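Local coordinates for core protein VP7 (Bluetongue virus, PDB 1BVP) that builds the trimeric capsomers of the inner capsid of the virus, 260 of which assemble on a scaffold of VP3, at residues A[62-65]-A[66-70]; A[281-284]-A[285-289]. One frame throughout, in Å; residues are numbered along the deposited sequence.

In the fold
Both contacts lie in the helical domain of VP7, which the chain enters twice: the β-sandwich domain is made by the sequence in between. Contact 1, residues 62-70 of helix 55-73, comes before that excursion, and contact 2, at the C-terminal end of helix 276-286, comes after it. Their centres are about 14 Å apart, and the two helices pack directly. L66 and L70 meet I285 (L70 CD2 to I285 CG2, 3.9 Å), while F62 and L66 meet L281. These apolar residues join the two parts of the helical domain, so that residues far apart in sequence share one core. No other subunit of the trimer touches either contact.

Contact 1: residues A[62-65]-A[66-70]; sequences FFMC and LDMML
L66 bonds back to F62, one turn earlier in helix 55-73: its N donates to F62 O at 2.8 Å, with an N-H...O angle of 165°. The F62 ring leans along the helix toward L66, whose CG, anti to the backbone N (chi1 -176°), holds CD2 obliquely to ring atom CE2 of F62, 4.2 Å away. Both groups are apolar and bulky, which suits a face covered by L316 of helix 304-323.

D67 follows, its N bonded to F63 O at 2.9 Å. Its carboxylate looks outward from the helix: OD1 accepts from Y84 OH and H87 N, OD2 from Y40 OH, and R46 adds a salt bridge.

M68 N continues the ladder to M64 O at 3.0 Å. The methionine has CG beside its own N (chi1 -70°) and is extended from there, a shape that carries its CG past M64 O and brings CE to 4.2 Å from M64 CG. Flexible, unbranched thioethers suit this side, where both methionines also touch V11 of helix 2-15. M69 closes the series with a bond from its N to C65 O of 2.8 Å.

Apolar side chains thus pack against neighbouring helices while the backbone satisfies its own polar groups. The one buried acid is met by two hydroxyls, a backbone N-H and a guanidinium group, surroundings that would be expected to favour its ionised form.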
loop_
_atom_site.group_PDB
_atom_site.type_symbol
_atom_site.label_atom_id
_atom_site.label_comp_id
_atom_site.label_asym_id
_atom_site.label_seq_id
_atom_site.Cartn_x
_atom_site.Cartn_y
_atom_site.Cartn_z
ATOM N N PHE A 62 29.839 6.102 -11.325
ATOM C CA PHE A 62 29.139 5.706 -10.122
ATOM C C PHE A 62 29.628 6.544 -8.938
ATOM O O PHE A 62 28.820 6.998 -8.113
ATOM C CB PHE A 62 29.318 4.231 -9.807
ATOM C CG PHE A 62 28.593 3.824 -8.563
ATOM C CD1 PHE A 62 27.202 3.724 -8.566
ATOM C CD2 PHE A 62 29.277 3.673 -7.361
ATOM C CE1 PHE A 62 26.499 3.492 -7.387
ATOM C CE2 PHE A 62 28.589 3.442 -6.171
ATOM C CZ PHE A 62 27.198 3.353 -6.179
ATOM N N PHE A 63 30.940 6.773 -8.852
ATOM C CA PHE A 63 31.464 7.579 -7.763
ATOM C C PHE A 63 30.938 8.989 -7.824
ATOM O O PHE A 63 30.744 9.620 -6.790
ATOM C CB PHE A 63 32.967 7.590 -7.763
ATOM C CG PHE A 63 33.576 6.256 -7.471
ATOM C CD1 PHE A 63 32.886 5.299 -6.726
ATOM C CD2 PHE A 63 34.855 5.948 -7.939
ATOM C CE1 PHE A 63 33.463 4.058 -6.453
ATOM C CE2 PHE A 63 35.433 4.710 -7.669
ATOM C CZ PHE A 63 34.744 3.763 -6.929
ATOM N N MET A 64 30.636 9.468 -9.033
ATOM C CA MET A 64 30.111 10.822 -9.190
ATOM C C MET A 64 28.709 10.848 -8.595
ATOM O O MET A 64 28.317 11.794 -7.929
ATOM C CB MET A 64 30.059 11.217 -10.668
ATOM C CG MET A 64 29.429 12.570 -10.863
ATOM S SD MET A 64 29.093 12.995 -12.541
ATOM C CE MET A 64 27.810 11.795 -13.052
ATOM N N CYS A 65 27.952 9.792 -8.848
ATOM C CA CYS A 65 26.607 9.680 -8.320
ATOM C C CYS A 65 26.631 9.547 -6.796
ATOM O O CYS A 65 25.851 10.215 -6.089
ATOM C CB CYS A 65 25.959 8.486 -8.939
ATOM S SG CYS A 65 25.503 8.809 -10.626
ATOM N N LEU A 66 27.550 8.720 -6.291
ATOM C CA LEU A 66 27.711 8.554 -4.855
ATOM C C LEU A 66 28.015 9.914 -4.212
ATOM O O LEU A 66 27.392 10.302 -3.220
ATOM C CB LEU A 66 28.826 7.563 -4.572
ATOM C CG LEU A 66 29.112 7.172 -3.114
ATOM C CD1 LEU A 66 27.852 6.842 -2.350
ATOM C CD2 LEU A 66 30.035 5.965 -3.130
ATOM N N ASP A 67 28.923 10.677 -4.813
ATOM C CA ASP A 67 29.261 11.998 -4.277
ATOM C C ASP A 67 28.058 12.902 -4.217
ATOM O O ASP A 67 27.866 13.642 -3.253
ATOM C CB ASP A 67 30.320 12.696 -5.140
ATOM C CG ASP A 67 31.736 12.387 -4.705
ATOM O OD1 ASP A 67 31.942 11.936 -3.557
ATOM O OD2 ASP A 67 32.656 12.604 -5.515
ATOM N N MET A 68 27.275 12.872 -5.285
ATOM C CA MET A 68 26.097 13.708 -5.397
ATOM C C MET A 68 25.017 13.317 -4.420
ATOM O O MET A 68 24.370 14.190 -3.841
ATOM C CB MET A 68 25.588 13.679 -6.824
ATOM C CG MET A 68 26.519 14.397 -7.778
ATOM S SD MET A 68 25.849 14.496 -9.427
ATOM C CE MET A 68 26.866 15.811 -10.020
ATOM N N MET A 69 24.825 12.012 -4.226
ATOM C CA MET A 69 23.846 11.501 -3.270
ATOM C C MET A 69 24.279 11.945 -1.843
ATOM O O MET A 69 23.522 12.608 -1.145
ATOM C CB MET A 69 23.788 9.979 -3.389
ATOM C CG MET A 69 22.780 9.249 -2.480
ATOM S SD MET A 69 23.481 8.783 -0.874
ATOM C CE MET A 69 22.251 9.360 0.248
ATOM N N LEU A 70 25.537 11.713 -1.465
ATOM C CA LEU A 70 25.986 12.108 -0.136
ATOM C C LEU A 70 25.895 13.596 0.102
ATOM O O LEU A 70 25.463 14.026 1.171
ATOM C CB LEU A 70 27.403 11.601 0.160
ATOM C CG LEU A 70 27.529 10.073 0.030
ATOM C CD1 LEU A 70 28.956 9.625 0.092
ATOM C CD2 LEU A 70 26.666 9.366 1.086
#

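Contact 2: residues A[281-284]-A[285-289]; sequences LRTA and ILNRT
I285 packs against L281, one helical turn earlier, and its longer branch can be followed outward over the backbone of that turn. CB lies 3.6 Å from L281 O, the same carbonyl oxygen that accepts the bond from I285 N at 2.9 Å. CG1, beside the backbone N (chi1 -62°), keeps close to this oxygen, and CD1, with chi2 near extended at 166°, ends 3.7 Å from L281 CD2, the two side chains crossing at a slant. Isoleucine suits the place because its two branches cover two surfaces at once: CD1 touches L281 and L66 of helix 55-73, and CG2 touches L70.

On another side L286 meets R282: its CD1 touches R282 CD at 3.6 Å, so the methylene part of the arginine serves as an apolar surface for the leucine. The guanidinium group goes further, NE donating to V270 O and NH2 to S272 O, which ties this helix to the C-terminal end of helix 263-271 in the helical domain of VP7. A second bond of NH2, to H279 ND1, braces the guanidinium group from within its own helix.

N287 N reaches T283 O at 3.0 Å, at a more bent 138°, and a type I β turn from L286 to T289 follows. L286 O takes two donors from T289, the backbone N and the hydroxyl OG1, the latter at 2.7 Å on a lone pair in the carbonyl plane. Threonine can donate there and, through the same OG1, accept from L291 N. N287 lies alongside T283 pointing the same way, its ND2 4.0 Å from T283 CG2, and its OD1 accepts from N293; this exposed asparagine is a predicted N-glycosylation site that carries no sugar here.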
loop_
_atom_site.group_PDB
_atom_site.type_symbol
_atom_site.label_atom_id
_atom_site.label_comp_id
_atom_site.label_asym_id
_atom_site.label_seq_id
_atom_site.Cartn_x
_atom_site.Cartn_y
_atom_site.Cartn_z
ATOM N N LEU A 281 28.144 -0.860 1.398
ATOM C CA LEU A 281 28.022 0.570 1.112
ATOM C C LEU A 281 26.764 1.152 1.753
ATOM O O LEU A 281 26.811 2.211 2.406
ATOM C CB LEU A 281 27.927 0.754 -0.402
ATOM C CG LEU A 281 28.443 1.951 -1.224
ATOM C CD1 LEU A 281 27.364 2.310 -2.223
ATOM C CD2 LEU A 281 28.808 3.140 -0.398
ATOM N N ARG A 282 25.632 0.482 1.528
ATOM C CA ARG A 282 24.361 0.931 2.091
ATOM C C ARG A 282 24.475 0.999 3.614
ATOM O O ARG A 282 24.117 2.003 4.239
ATOM C CB ARG A 282 23.211 0.015 1.685
ATOM C CG ARG A 282 21.881 0.538 2.232
ATOM C CD ARG A 282 21.221 -0.476 3.153
ATOM N NE ARG A 282 21.019 -1.774 2.501
ATOM C CZ ARG A 282 21.660 -2.892 2.844
ATOM N NH1 ARG A 282 22.538 -2.877 3.844
ATOM N NH2 ARG A 282 21.464 -4.010 2.147
ATOM N N THR A 283 24.965 -0.075 4.218
ATOM C CA THR A 283 25.165 -0.083 5.661
ATOM C C THR A 283 26.026 1.104 6.123
ATOM O O THR A 283 25.651 1.840 7.047
ATOM C CB THR A 283 25.873 -1.337 6.075
ATOM O OG1 THR A 283 25.098 -2.457 5.662
ATOM C CG2 THR A 283 26.083 -1.336 7.547
ATOM N N ALA A 284 27.166 1.316 5.463
ATOM C CA ALA A 284 28.059 2.431 5.813
ATOM C C ALA A 284 27.388 3.794 5.696
ATOM O O ALA A 284 27.602 4.663 6.533
ATOM C CB ALA A 284 29.308 2.400 4.960
ATOM N N ILE A 285 26.603 4.004 4.649
ATOM C CA ILE A 285 25.921 5.277 4.487
ATOM C C ILE A 285 24.843 5.432 5.567
ATOM O O ILE A 285 24.742 6.484 6.193
ATOM C CB ILE A 285 25.290 5.393 3.067
ATOM C CG1 ILE A 285 26.377 5.344 1.999
ATOM C CG2 ILE A 285 24.471 6.659 2.935
ATOM C CD1 ILE A 285 25.837 5.127 0.616
ATOM N N LEU A 286 24.058 4.389 5.823
ATOM C CA LEU A 286 23.002 4.502 6.831
ATOM C C LEU A 286 23.533 4.684 8.269
ATOM O O LEU A 286 22.839 5.271 9.116
ATOM C CB LEU A 286 22.014 3.342 6.706
ATOM C CG LEU A 286 21.091 3.448 5.479
ATOM C CD1 LEU A 286 20.250 2.221 5.290
ATOM C CD2 LEU A 286 20.202 4.694 5.542
ATOM N N ASN A 287 24.779 4.266 8.532
ATOM C CA ASN A 287 25.388 4.439 9.874
ATOM C C ASN A 287 25.547 5.882 10.263
ATOM O O ASN A 287 25.822 6.194 11.410
ATOM C CB ASN A 287 26.779 3.801 9.978
ATOM C CG ASN A 287 26.711 2.296 10.089
ATOM O OD1 ASN A 287 25.680 1.751 10.511
ATOM N ND2 ASN A 287 27.789 1.604 9.703
ATOM N N ARG A 288 25.449 6.762 9.287
ATOM C CA ARG A 288 25.623 8.180 9.511
ATOM C C ARG A 288 24.275 8.845 9.667
ATOM O O ARG A 288 24.180 10.068 9.623
ATOM C CB ARG A 288 26.352 8.773 8.301
ATOM C CG ARG A 288 27.850 8.991 8.426
ATOM C CD ARG A 288 28.716 7.745 8.533
ATOM N NE ARG A 288 29.246 7.578 9.885
ATOM C CZ ARG A 288 29.693 8.562 10.676
ATOM N NH1 ARG A 288 29.732 9.843 10.283
ATOM N NH2 ARG A 288 29.956 8.276 11.945
ATOM N N THR A 289 23.224 8.043 9.813
ATOM C CA THR A 289 21.866 8.561 9.944
ATOM C C THR A 289 21.139 7.947 11.149
ATOM O O THR A 289 21.697 7.123 11.885
ATOM C CB THR A 289 21.046 8.263 8.659
ATOM O OG1 THR A 289 20.719 6.869 8.608
ATOM C CG2 THR A 289 21.856 8.617 7.396
#